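Side-chain contacts in extracellular ligand-binding receptor (Sphaerobacter thermophilus, PDB 4ZPJ), which probably captures a small solute outside the cell and hands it to an ABC transporter, as leucine-binding-type substrate-binding proteins do: residues 110-115 and 122-127; 131-136 and 150-155; 135-140 and 166-171; 144-149 and 364-369. All coordinates share one frame; numbering follows the deposited sequence.

Contact 1 of 4, residues 110-115 and 122-127; sequences TKTRQL and HLIAGI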
loop_
_atom_site.group_PDB
_atom_site.type_symbol
_atom_site.label_atom_id
_atom_site.label_comp_id
_atom_site.label_asym_id
_atom_site.label_seq_id
_atom_site.Cartn_x
_atom_site.Cartn_y
_atom_site.Cartn_z
ATOM N N THR A 110 18.086 7.289 14.122
ATOM C CA THR A 110 18.350 7.045 15.515
ATOM C C THR A 110 17.619 5.777 15.945
ATOM O O THR A 110 18.189 4.876 16.529
ATOM C CB THR A 110 17.837 8.236 16.373
ATOM O OG1 THR A 110 18.540 9.442 16.008
ATOM C CG2 THR A 110 18.030 7.949 17.871
ATOM N N LYS A 111 16.332 5.721 15.699
ATOM C CA LYS A 111 15.590 4.526 16.084
ATOM C C LYS A 111 16.148 3.251 15.463
ATOM O O LYS A 111 16.236 2.238 16.139
ATOM C CB LYS A 111 14.092 4.698 15.784
ATOM C CG LYS A 111 13.405 5.725 16.709
ATOM C CD LYS A 111 13.897 5.649 18.159
ATOM C CE LYS A 111 13.090 6.530 19.099
ATOM N NZ LYS A 111 11.760 5.955 19.332
ATOM N N THR A 112 16.524 3.317 14.190
ATOM C CA THR A 112 16.978 2.148 13.475
ATOM C C THR A 112 18.314 1.765 14.047
ATOM O O THR A 112 18.528 0.593 14.329
ATOM C CB THR A 112 17.062 2.403 11.947
ATOM O OG1 THR A 112 15.753 2.633 11.419
ATOM C CG2 THR A 112 17.639 1.227 11.222
ATOM N N ARG A 113 19.196 2.748 14.290
ATOM C CA ARG A 113 20.490 2.411 14.875
ATOM C C ARG A 113 20.347 1.726 16.219
ATOM O O ARG A 113 21.047 0.777 16.492
ATOM C CB ARG A 113 21.403 3.625 15.021
ATOM C CG ARG A 113 22.096 3.970 13.713
ATOM C CD ARG A 113 23.420 4.720 13.909
ATOM N NE ARG A 113 24.336 4.427 12.786
ATOM C CZ ARG A 113 24.404 5.106 11.628
ATOM N NH1 ARG A 113 23.643 6.175 11.395
ATOM N NH2 ARG A 113 25.266 4.728 10.695
ATOM N N GLN A 114 19.428 2.208 17.040
ATOM C CA GLN A 114 19.141 1.588 18.335
ATOM C C GLN A 114 18.648 0.110 18.247
ATOM O O GLN A 114 19.124 -0.746 18.961
ATOM C CB GLN A 114 18.146 2.476 19.090
ATOM C CG GLN A 114 17.444 1.823 20.256
ATOM C CD GLN A 114 16.176 2.559 20.661
ATOM O OE1 GLN A 114 16.135 3.808 20.708
ATOM N NE2 GLN A 114 15.133 1.785 20.980
ATOM N N LEU A 115 17.722 -0.183 17.348
ATOM C CA LEU A 115 17.171 -1.531 17.248
ATOM C C LEU A 115 18.255 -2.506 16.819
ATOM O O LEU A 115 18.308 -3.617 17.314
ATOM C CB LEU A 115 16.051 -1.591 16.215
ATOM C CG LEU A 115 14.769 -0.822 16.458
ATOM C CD1 LEU A 115 13.996 -0.751 15.129
ATOM C CD2 LEU A 115 13.942 -1.492 17.547
ATOM N N HIS A 122 16.950 -9.342 15.110
ATOM C CA HIS A 122 17.355 -10.228 14.035
ATOM C C HIS A 122 16.684 -9.883 12.705
ATOM O O HIS A 122 17.060 -10.405 11.672
ATOM C CB HIS A 122 17.001 -11.657 14.448
ATOM C CG HIS A 122 17.659 -12.090 15.726
ATOM N ND1 HIS A 122 16.961 -12.686 16.757
ATOM C CD2 HIS A 122 18.941 -11.986 16.153
ATOM C CE1 HIS A 122 17.785 -12.958 17.751
ATOM N NE2 HIS A 122 18.993 -12.544 17.409
ATOM N N LEU A 123 15.688 -8.998 12.760
ATOM C CA LEU A 123 14.857 -8.646 11.641
ATOM C C LEU A 123 14.149 -7.314 11.938
ATOM O O LEU A 123 13.758 -7.074 13.072
ATOM C CB LEU A 123 13.829 -9.780 11.417
ATOM C CG LEU A 123 12.884 -9.524 10.243
ATOM C CD1 LEU A 123 12.469 -10.790 9.505
ATOM C CD2 LEU A 123 11.652 -8.780 10.722
ATOM N N ILE A 124 13.929 -6.481 10.924
ATOM C CA ILE A 124 13.164 -5.243 11.080
ATOM C C ILE A 124 11.998 -5.219 10.129
ATOM O O ILE A 124 12.157 -5.544 8.962
ATOM C CB ILE A 124 14.058 -4.013 10.881
ATOM C CG1 ILE A 124 14.807 -3.693 12.199
ATOM C CG2 ILE A 124 13.278 -2.755 10.520
ATOM C CD1 ILE A 124 15.838 -2.622 12.020
ATOM N N ALA A 125 10.824 -4.828 10.625
ATOM C CA ALA A 125 9.619 -4.685 9.802
ATOM C C ALA A 125 9.134 -3.261 9.933
ATOM O O ALA A 125 9.356 -2.618 10.961
ATOM C CB ALA A 125 8.521 -5.652 10.251
ATOM N N GLY A 126 8.479 -2.769 8.896
ATOM C CA GLY A 126 7.823 -1.482 8.984
ATOM C C GLY A 126 8.281 -0.505 7.917
ATOM O O GLY A 126 8.268 -0.845 6.689
ATOM N N ILE A 127 8.627 0.706 8.396
ATOM C CA ILE A 127 9.024 1.856 7.613
ATOM C C ILE A 127 7.871 2.525 6.885
ATOM O O ILE A 127 7.407 2.091 5.783
ATOM C CB ILE A 127 10.133 1.551 6.634
ATOM C CG1 ILE A 127 11.251 0.761 7.344
ATOM C CG2 ILE A 127 10.595 2.879 6.039
ATOM C CD1 ILE A 127 12.464 0.517 6.469
#

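Contact 2 of 4, residues 131-136 and 150-155; sequences NEAAAV and TNAGLQ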
loop_
_atom_site.group_PDB
_atom_site.type_symbol
_atom_site.label_atom_id
_atom_site.label_comp_id
_atom_site.label_asym_id
_atom_site.label_seq_id
_atom_site.Cartn_x
_atom_site.Cartn_y
_atom_site.Cartn_z
ATOM N N ASN A 131 10.616 9.080 2.625
ATOM C CA ASN A 131 11.816 9.799 3.102
ATOM C C ASN A 131 12.511 9.073 4.270
ATOM O O ASN A 131 13.715 9.100 4.354
ATOM C CB ASN A 131 11.569 11.304 3.394
ATOM C CG ASN A 131 10.488 11.554 4.451
ATOM O OD1 ASN A 131 9.988 10.639 5.109
ATOM N ND2 ASN A 131 10.127 12.827 4.617
ATOM N N GLU A 132 11.764 8.370 5.120
ATOM C CA GLU A 132 12.404 7.613 6.208
ATOM C C GLU A 132 13.179 6.410 5.621
ATOM O O GLU A 132 14.297 6.124 6.015
ATOM C CB GLU A 132 11.367 7.120 7.217
ATOM C CG GLU A 132 10.885 8.135 8.240
ATOM C CD GLU A 132 9.633 7.674 8.982
ATOM O OE1 GLU A 132 8.826 6.800 8.464
ATOM O OE2 GLU A 132 9.437 8.217 10.088
ATOM N N ALA A 133 12.580 5.735 4.643
ATOM C CA ALA A 133 13.241 4.597 3.947
ATOM C C ALA A 133 14.575 4.972 3.300
ATOM O O ALA A 133 15.580 4.260 3.457
ATOM C CB ALA A 133 12.322 4.049 2.865
ATOM N N ALA A 134 14.559 6.068 2.537
ATOM C CA ALA A 134 15.759 6.553 1.886
ATOM C C ALA A 134 16.842 6.912 2.934
ATOM O O ALA A 134 18.035 6.606 2.754
ATOM C CB ALA A 134 15.439 7.770 1.001
ATOM N N ALA A 135 16.436 7.532 4.034
ATOM C CA ALA A 135 17.414 7.889 5.057
ATOM C C ALA A 135 17.976 6.661 5.810
ATOM O O ALA A 135 19.079 6.712 6.271
ATOM C CB ALA A 135 16.839 8.924 6.016
ATOM N N VAL A 136 17.284 5.532 5.902
ATOM C CA VAL A 136 17.870 4.378 6.685
ATOM C C VAL A 136 18.408 3.191 5.825
ATOM O O VAL A 136 19.042 2.229 6.325
ATOM C CB VAL A 136 16.848 3.858 7.712
ATOM C CG1 VAL A 136 16.436 4.944 8.652
ATOM C CG2 VAL A 136 15.594 3.262 7.022
ATOM N N THR A 150 6.658 -2.435 5.117
ATOM C CA THR A 150 5.211 -2.637 5.115
ATOM C C THR A 150 4.441 -1.453 4.532
ATOM O O THR A 150 3.219 -1.539 4.335
ATOM C CB THR A 150 4.708 -2.959 6.536
ATOM O OG1 THR A 150 5.114 -1.922 7.448
ATOM C CG2 THR A 150 5.330 -4.266 7.028
ATOM N N ASN A 151 5.115 -0.342 4.243
ATOM C CA ASN A 151 4.378 0.782 3.655
ATOM C C ASN A 151 5.163 1.530 2.632
ATOM O O ASN A 151 4.898 1.350 1.477
ATOM C CB ASN A 151 3.812 1.720 4.724
ATOM C CG ASN A 151 2.842 2.723 4.144
ATOM O OD1 ASN A 151 1.737 2.357 3.641
ATOM N ND2 ASN A 151 3.278 3.946 4.077
ATOM N N ALA A 152 6.128 2.349 3.038
ATOM C CA ALA A 152 6.950 3.176 2.151
ATOM C C ALA A 152 7.026 2.678 0.693
ATOM O O ALA A 152 7.697 1.696 0.408
ATOM C CB ALA A 152 8.350 3.288 2.719
ATOM N N GLY A 153 6.361 3.371 -0.221
ATOM C CA GLY A 153 6.145 2.836 -1.582
ATOM C C GLY A 153 7.168 3.376 -2.581
ATOM O O GLY A 153 7.108 3.060 -3.791
ATOM N N LEU A 154 8.088 4.189 -2.074
ATOM C CA LEU A 154 9.268 4.676 -2.847
ATOM C C LEU A 154 9.733 3.721 -3.967
ATOM O O LEU A 154 10.264 2.632 -3.704
ATOM C CB LEU A 154 10.451 4.914 -1.886
ATOM C CG LEU A 154 11.683 5.578 -2.500
ATOM C CD1 LEU A 154 11.345 6.984 -2.994
ATOM C CD2 LEU A 154 12.870 5.637 -1.534
ATOM N N GLN A 155 9.556 4.131 -5.208
ATOM C CA GLN A 155 9.733 3.205 -6.310
ATOM C C GLN A 155 11.142 2.647 -6.378
ATOM O O GLN A 155 11.328 1.446 -6.535
ATOM C CB GLN A 155 9.374 3.842 -7.649
ATOM C CG GLN A 155 7.896 3.724 -8.038
ATOM C CD GLN A 155 7.599 4.480 -9.335
ATOM O OE1 GLN A 155 8.487 5.158 -9.855
ATOM N NE2 GLN A 155 6.350 4.397 -9.846
#

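Contact 3 of 4, residues 135-140 and 166-171; sequences AVRDIL and PYLFRV. With ZN (zinc ion), chain M.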
loop_
_atom_site.group_PDB
_atom_site.type_symbol
_atom_site.label_atom_id
_atom_site.label_comp_id
_atom_site.label_asym_id
_atom_site.label_seq_id
_atom_site.Cartn_x
_atom_site.Cartn_y
_atom_site.Cartn_z
ATOM N N ALA A 135 16.436 7.532 4.034
ATOM C CA ALA A 135 17.414 7.889 5.057
ATOM C C ALA A 135 17.976 6.661 5.810
ATOM O O ALA A 135 19.079 6.712 6.271
ATOM C CB ALA A 135 16.839 8.924 6.016
ATOM N N VAL A 136 17.284 5.532 5.902
ATOM C CA VAL A 136 17.870 4.378 6.685
ATOM C C VAL A 136 18.408 3.191 5.825
ATOM O O VAL A 136 19.042 2.229 6.325
ATOM C CB VAL A 136 16.848 3.858 7.712
ATOM C CG1 VAL A 136 16.436 4.944 8.652
ATOM C CG2 VAL A 136 15.594 3.262 7.022
ATOM N N ARG A 137 18.186 3.267 4.522
ATOM C CA ARG A 137 18.532 2.157 3.604
ATOM C C ARG A 137 19.956 1.693 3.752
ATOM O O ARG A 137 20.212 0.488 3.983
ATOM C CB ARG A 137 18.278 2.576 2.153
ATOM C CG ARG A 137 18.502 1.461 1.135
ATOM C CD ARG A 137 19.847 1.654 0.480
ATOM N NE ARG A 137 20.127 0.578 -0.442
ATOM C CZ ARG A 137 21.335 0.058 -0.659
ATOM N NH1 ARG A 137 21.457 -0.951 -1.530
ATOM N NH2 ARG A 137 22.403 0.532 -0.021
ATOM N N ASP A 138 20.887 2.630 3.596
ATOM C CA ASP A 138 22.312 2.346 3.754
ATOM C C ASP A 138 22.636 1.745 5.126
ATOM O O ASP A 138 23.429 0.812 5.209
ATOM C CB ASP A 138 23.181 3.590 3.421
ATOM C CG ASP A 138 23.401 3.766 1.894
ATOM O OD1 ASP A 138 22.828 2.983 1.120
ATOM O OD2 ASP A 138 24.135 4.663 1.425
ATOM N N ILE A 139 21.991 2.213 6.192
ATOM C CA ILE A 139 22.222 1.627 7.530
ATOM C C ILE A 139 21.779 0.169 7.572
ATOM O O ILE A 139 22.487 -0.708 8.026
ATOM C CB ILE A 139 21.511 2.446 8.636
ATOM C CG1 ILE A 139 22.272 3.783 8.893
ATOM C CG2 ILE A 139 21.436 1.671 9.932
ATOM C CD1 ILE A 139 21.380 4.929 9.320
ATOM N N LEU A 140 20.589 -0.097 7.080
ATOM C CA LEU A 140 20.106 -1.453 7.092
ATOM C C LEU A 140 21.018 -2.363 6.282
ATOM O O LEU A 140 21.375 -3.444 6.745
ATOM C CB LEU A 140 18.689 -1.499 6.588
ATOM C CG LEU A 140 17.647 -0.744 7.428
ATOM C CD1 LEU A 140 16.340 -0.779 6.668
ATOM C CD2 LEU A 140 17.467 -1.373 8.795
ATOM N N PRO A 166 19.610 -7.653 -1.312
ATOM C CA PRO A 166 19.017 -8.923 -0.814
ATOM C C PRO A 166 18.497 -8.837 0.625
ATOM O O PRO A 166 17.686 -9.652 1.021
ATOM C CB PRO A 166 20.139 -9.921 -0.886
ATOM C CG PRO A 166 21.365 -9.198 -1.349
ATOM C CD PRO A 166 21.031 -7.755 -1.646
ATOM N N TYR A 167 18.941 -7.850 1.393
ATOM C CA TYR A 167 18.396 -7.659 2.724
ATOM C C TYR A 167 17.033 -6.938 2.740
ATOM O O TYR A 167 16.344 -7.017 3.737
ATOM C CB TYR A 167 19.423 -6.949 3.632
ATOM C CG TYR A 167 20.655 -7.776 3.802
ATOM C CD1 TYR A 167 20.668 -8.850 4.668
ATOM C CD2 TYR A 167 21.815 -7.488 3.111
ATOM C CE1 TYR A 167 21.801 -9.648 4.800
ATOM C CE2 TYR A 167 22.952 -8.273 3.247
ATOM C CZ TYR A 167 22.927 -9.357 4.077
ATOM O OH TYR A 167 24.051 -10.147 4.231
ATOM N N LEU A 168 16.612 -6.301 1.636
ATOM C CA LEU A 168 15.358 -5.529 1.593
ATOM C C LEU A 168 14.237 -6.231 0.830
ATOM O O LEU A 168 14.416 -6.622 -0.303
ATOM C CB LEU A 168 15.578 -4.163 0.939
ATOM C CG LEU A 168 16.748 -3.373 1.544
ATOM C CD1 LEU A 168 17.000 -2.073 0.777
ATOM C CD2 LEU A 168 16.504 -3.105 3.007
ATOM N N PHE A 169 13.113 -6.386 1.498
ATOM C CA PHE A 169 11.909 -6.936 0.936
ATOM C C PHE A 169 10.814 -5.930 1.111
ATOM O O PHE A 169 10.790 -5.212 2.121
ATOM C CB PHE A 169 11.506 -8.226 1.685
ATOM C CG PHE A 169 12.506 -9.341 1.590
ATOM C CD1 PHE A 169 13.643 -9.350 2.406
ATOM C CD2 PHE A 169 12.303 -10.376 0.745
ATOM C CE1 PHE A 169 14.587 -10.376 2.310
ATOM C CE2 PHE A 169 13.218 -11.454 0.664
ATOM C CZ PHE A 169 14.358 -11.444 1.451
ATOM N N ARG A 170 9.875 -5.902 0.189
ATOM C CA ARG A 170 8.727 -5.032 0.337
ATOM C C ARG A 170 7.450 -5.781 0.133
ATOM O O ARG A 170 7.306 -6.488 -0.866
ATOM C CB ARG A 170 8.847 -3.853 -0.642
ATOM C CG ARG A 170 7.678 -2.910 -0.569
ATOM C CD ARG A 170 8.119 -1.471 -0.776
ATOM N NE ARG A 170 8.491 -1.255 -2.135
ATOM C CZ ARG A 170 9.038 -0.154 -2.623
ATOM N NH1 ARG A 170 9.297 0.915 -1.852
ATOM N NH2 ARG A 170 9.302 -0.095 -3.922
ATOM N N VAL A 171 6.506 -5.655 1.077
ATOM C CA VAL A 171 5.265 -6.452 0.996
ATOM C C VAL A 171 4.052 -5.570 0.696
ATOM O O VAL A 171 2.921 -6.071 0.589
ATOM C CB VAL A 171 4.972 -7.241 2.276
ATOM C CG1 VAL A 171 6.059 -8.256 2.566
ATOM C CG2 VAL A 171 4.799 -6.314 3.458
HETATM ZN ZN ZN M . 23.237 5.433 -0.424
HETATM O O HOH W 1 25.230 6.413 -0.372
HETATM O O HOH W 2 20.709 5.323 -0.421
#

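Contact 4 of 4, residues 144-149 and 364-369; sequences EMPTIV and ALLEAL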
loop_
_atom_site.group_PDB
_atom_site.type_symbol
_atom_site.label_atom_id
_atom_site.label_comp_id
_atom_site.label_asym_id
_atom_site.label_seq_id
_atom_site.Cartn_x
_atom_site.Cartn_y
_atom_site.Cartn_z
ATOM N N GLU A 144 23.598 -5.501 7.280
ATOM C CA GLU A 144 23.157 -6.830 6.808
ATOM C C GLU A 144 21.926 -7.289 7.604
ATOM O O GLU A 144 21.842 -8.415 8.077
ATOM C CB GLU A 144 24.327 -7.849 6.806
ATOM C CG GLU A 144 25.569 -7.327 6.034
ATOM C CD GLU A 144 26.722 -8.346 5.851
ATOM O OE1 GLU A 144 26.497 -9.538 6.148
ATOM O OE2 GLU A 144 27.847 -7.962 5.384
HETATM N N MSE A 145 20.952 -6.387 7.693
HETATM C CA MSE A 145 19.733 -6.579 8.458
HETATM C C MSE A 145 18.553 -6.871 7.564
HETATM O O MSE A 145 18.108 -5.988 6.789
HETATM C CB MSE A 145 19.459 -5.263 9.156
HETATM C CG MSE A 145 18.163 -5.250 9.940
HETATM SE SE MSE A 145 18.086 -6.567 11.418
HETATM C CE MSE A 145 19.868 -6.213 12.186
ATOM N N PRO A 146 17.978 -8.067 7.700
ATOM C CA PRO A 146 16.788 -8.380 6.940
ATOM C C PRO A 146 15.661 -7.466 7.317
ATOM O O PRO A 146 15.424 -7.208 8.504
ATOM C CB PRO A 146 16.488 -9.850 7.328
ATOM C CG PRO A 146 17.814 -10.363 7.805
ATOM C CD PRO A 146 18.366 -9.188 8.566
ATOM N N THR A 147 15.011 -6.912 6.319
ATOM C CA THR A 147 14.083 -5.797 6.527
ATOM C C THR A 147 12.832 -6.040 5.701
ATOM O O THR A 147 12.940 -6.363 4.526
ATOM C CB THR A 147 14.747 -4.494 6.085
ATOM O OG1 THR A 147 15.931 -4.272 6.856
ATOM C CG2 THR A 147 13.797 -3.367 6.268
ATOM N N ILE A 148 11.666 -5.923 6.322
ATOM C CA ILE A 148 10.390 -6.123 5.637
ATOM C C ILE A 148 9.654 -4.767 5.623
ATOM O O ILE A 148 9.145 -4.324 6.660
ATOM C CB ILE A 148 9.445 -7.099 6.386
ATOM C CG1 ILE A 148 10.117 -8.378 6.838
ATOM C CG2 ILE A 148 8.256 -7.471 5.541
ATOM C CD1 ILE A 148 10.502 -9.314 5.800
ATOM N N VAL A 149 9.599 -4.122 4.469
ATOM C CA VAL A 149 8.914 -2.849 4.351
ATOM C C VAL A 149 7.421 -3.016 4.181
ATOM O O VAL A 149 6.960 -3.662 3.229
ATOM C CB VAL A 149 9.463 -2.055 3.189
ATOM C CG1 VAL A 149 8.690 -0.753 3.029
ATOM C CG2 VAL A 149 10.918 -1.753 3.494
ATOM N N ALA A 364 19.928 -18.724 5.701
ATOM C CA ALA A 364 18.695 -19.493 5.668
ATOM C C ALA A 364 17.466 -18.572 5.830
ATOM O O ALA A 364 16.472 -18.788 5.207
ATOM C CB ALA A 364 18.701 -20.551 6.769
ATOM N N LEU A 365 17.547 -17.535 6.658
ATOM C CA LEU A 365 16.427 -16.622 6.804
ATOM C C LEU A 365 16.085 -15.925 5.472
ATOM O O LEU A 365 14.901 -15.847 5.039
ATOM C CB LEU A 365 16.753 -15.601 7.866
ATOM C CG LEU A 365 15.710 -14.527 8.139
ATOM C CD1 LEU A 365 14.353 -15.162 8.385
ATOM C CD2 LEU A 365 16.181 -13.624 9.308
ATOM N N LEU A 366 17.113 -15.426 4.819
ATOM C CA LEU A 366 16.915 -14.749 3.545
ATOM C C LEU A 366 16.408 -15.638 2.452
ATOM O O LEU A 366 15.550 -15.179 1.664
ATOM C CB LEU A 366 18.194 -14.138 3.031
ATOM C CG LEU A 366 18.823 -13.023 3.854
ATOM C CD1 LEU A 366 20.072 -12.574 3.102
ATOM C CD2 LEU A 366 17.897 -11.859 4.012
ATOM N N GLU A 367 16.950 -16.863 2.371
ATOM C CA GLU A 367 16.502 -17.811 1.398
ATOM C C GLU A 367 15.066 -18.183 1.740
ATOM O O GLU A 367 14.250 -18.328 0.826
ATOM C CB GLU A 367 17.413 -19.071 1.271
ATOM C CG GLU A 367 18.928 -18.793 1.073
ATOM C CD GLU A 367 19.700 -19.772 0.155
ATOM O OE1 GLU A 367 19.487 -19.701 -1.082
ATOM O OE2 GLU A 367 20.578 -20.566 0.637
ATOM N N ALA A 368 14.714 -18.290 3.033
ATOM C CA ALA A 368 13.306 -18.621 3.377
ATOM C C ALA A 368 12.334 -17.440 3.013
ATOM O O ALA A 368 11.267 -17.649 2.402
ATOM C CB ALA A 368 13.141 -19.081 4.831
ATOM N N LEU A 369 12.723 -16.220 3.323
ATOM C CA LEU A 369 11.906 -15.048 2.919
ATOM C C LEU A 369 11.713 -15.000 1.412
ATOM O O LEU A 369 10.580 -14.811 0.962
ATOM C CB LEU A 369 12.516 -13.755 3.369
ATOM C CG LEU A 369 12.455 -13.582 4.858
ATOM C CD1 LEU A 369 13.561 -12.634 5.298
ATOM C CD2 LEU A 369 11.090 -13.059 5.308
#

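Contact 1 of 4, residues 110-115 and 122-127
Residues 110-115 are part of helix 105-117, and residues 122-127 carry strand 123-126 of the six-stranded mixed sheet; the two backbones come nearest at Leu-115 and Ile-124, whose CA atoms are 8.2 Å apart. That spacing is bridged by hydrocarbon alone, with no hydrogen bond from one segment to the other. Both CB atoms of this pair point across the gap, and the two side chains cross obliquely as they meet, Leu-115 CD1 lying 4.1 Å from Ile-124 CD1. The isoleucine keeps CG1 anti to its carbonyl carbon (chi1 -83°) and extends its chain from there (chi2 172°), which carries CD1 out to the helix. One turn back, the methyl of Thr-112 adds a looser touch, CG2 to Ile-124 CD1 at 4.3 Å, so a single strand methyl lies against two helix residues. The hydroxyl of Thr-112 is occupied within its own helix, where OG1 bonds to the carbonyl O of Ala-108. Leu-140 of helix 130-142 also touches Ile-124, and Ile-97 of strand 92-100 touches Leu-115. Strand 92-100, helix 105-117 and strand 123-126 form a beta-alpha-beta crossover over strand 55-61, as in the lobes of type I periplasmic binding proteins.

Contact 2 of 4, residues 131-136 and 150-155
This is a small apolar contact between a helix and a loop: residues 131-136 belong to helix 130-142, and residues 150-155 form the irregular connection that leaves strand 147-149 before helix 156-159. Three alanines and one leucine carry it. At the closest approach of the backbones, Ala-133 and Ala-152 have their CA atoms 6.7 Å apart and their CB atoms directed at each other, and the two methyls meet at 4.0 Å between Ala-133 CB and Ala-152 CB. With nothing longer than a methyl on either side at this point, the loop can lie close to the helix. Ile-127 touches both of these alanines and enlarges the apolar patch. The second touch is nearer the surface, where Leu-154 CD2 reaches Ala-134 CB at 4.2 Å. Leu-154 holds CG anti to its backbone N (chi1 -173°), which sends CD2 toward the helix. Met-163 also packs on Leu-154. The polar backbone of the loop is held from elsewhere: the carbonyl oxygens of Ala-152 and Leu-154 both accept from NH1 of Arg-170, a residue of strand 168-170. The methyls exclude water without fixing direction, so the path of the loop probably depends more on its hydrogen bonds, such as those to Arg-170, than on this packing.

Contact 3 of 4, residues 135-140 and 166-171
Helix 130-142 covers the edge strand of the six-stranded sheet and binds a zinc ion through Asp-138, away from the strand. Leu-168, on strand 168-170, is the residue that meets the helix, and its two methyls meet different partners: CD1 lies 3.9 Å from CG of Arg-137, while CD2 faces Leu-140 CD1 at 4.3 Å. The Arg-137 and Leu-168 side chains cross at about a right angle, the leucine touching the aliphatic base of the arginine. Helix 130-142 leads on to strand 147-149, which pairs in parallel with strand 168-170, the alpha/beta succession expected of a periplasmic binding protein lobe; Thr-147 of strand 147-149 touches both leucines. Beyond the apolar contact, Arg-137 bends at chi2 (-101°) and its guanidinium forms a salt bridge to the next residue, NH2 to Asp-138 OD1 at 2.7 Å, a second-shell bond that would steady the carboxylate. The acceptor lies 18° out of the guanidinium plane and is approached nearly along its C-O direction. NE and NH1 bond to the carbonyl oxygens of Met-163 and Arg-164, which fixes the rotation of the group. The other carboxylate oxygen, Asp-138 OD2, binds zinc at 2.2 Å, with two waters as further ligands.

Contact 4 of 4, residues 144-149 and 364-369
Apolar contacts make up the whole of the junction between residues 144-149, which lead into strand 147-149, and residues 364-369 of helix 362-371. Pro-146 presents its ring to two successive leucines: CG is 3.9 Å from Leu-365 CD2 and 4.1 Å from Leu-366 CD2, and each leucine crosses the ring at about a right angle. Their first torsions differ, CG being anti to the backbone N in Leu-365 (chi1 178°) and to the carbonyl carbon in Leu-366 (chi1 -64°), which brings both methyls to the same proline carbon. Ile-148 CD1 meets Leu-369 CD2 at 3.8 Å. Ile-348 of helix 336-354 touches Ile-148, while Val-347 and Ala-351 pack on Leu-369.

No hydrogen bond joins the two segments, although Glu-144 O accepts from Lys-362 NZ, just outside them on helix 362-371. Thr-147, whose CB points away from the helix, donates a hydrogen bond through OG1 to the carbonyl O of selenomethionine Met-145 at 2.8 Å, from above the carbonyl plane. Glu-144, with positive phi just past helix 130-142, closes it in a Schellman motif. Helix 362-371, packed on the opposite face of the sheet from helix 130-142, supplies with helix 336-354 the second helical layer of the alpha/beta/alpha sandwich typical of a periplasmic binding protein lobe.

Overall arrangement
The four contacts belong to one lobe and lie on and beside three neighbouring strands of its sheet. Strands 123-126, 147-149 and 168-170 pair through backbone bonds such as Ile-148 N to Ile-124 O (2.7 Å) and Val-149 N to Phe-169 O (2.8 Å), which link contacts 1, 4 and 3. Contacts 2 and 3 share Ala-135 and Val-136, with centres about 9 Å apart. Leu-140 connects contacts 1 and 3, its CD2 3.8 Å from Ile-124 CD1. Contact 4 adds the helix on the other face, away from the metal sites. Zinc is bound in contact 3; the side chains of Leu-115 (contact 1) and Ala-134 (contact 2) lie about 7 Å and 8 Å from a bound zinc ion.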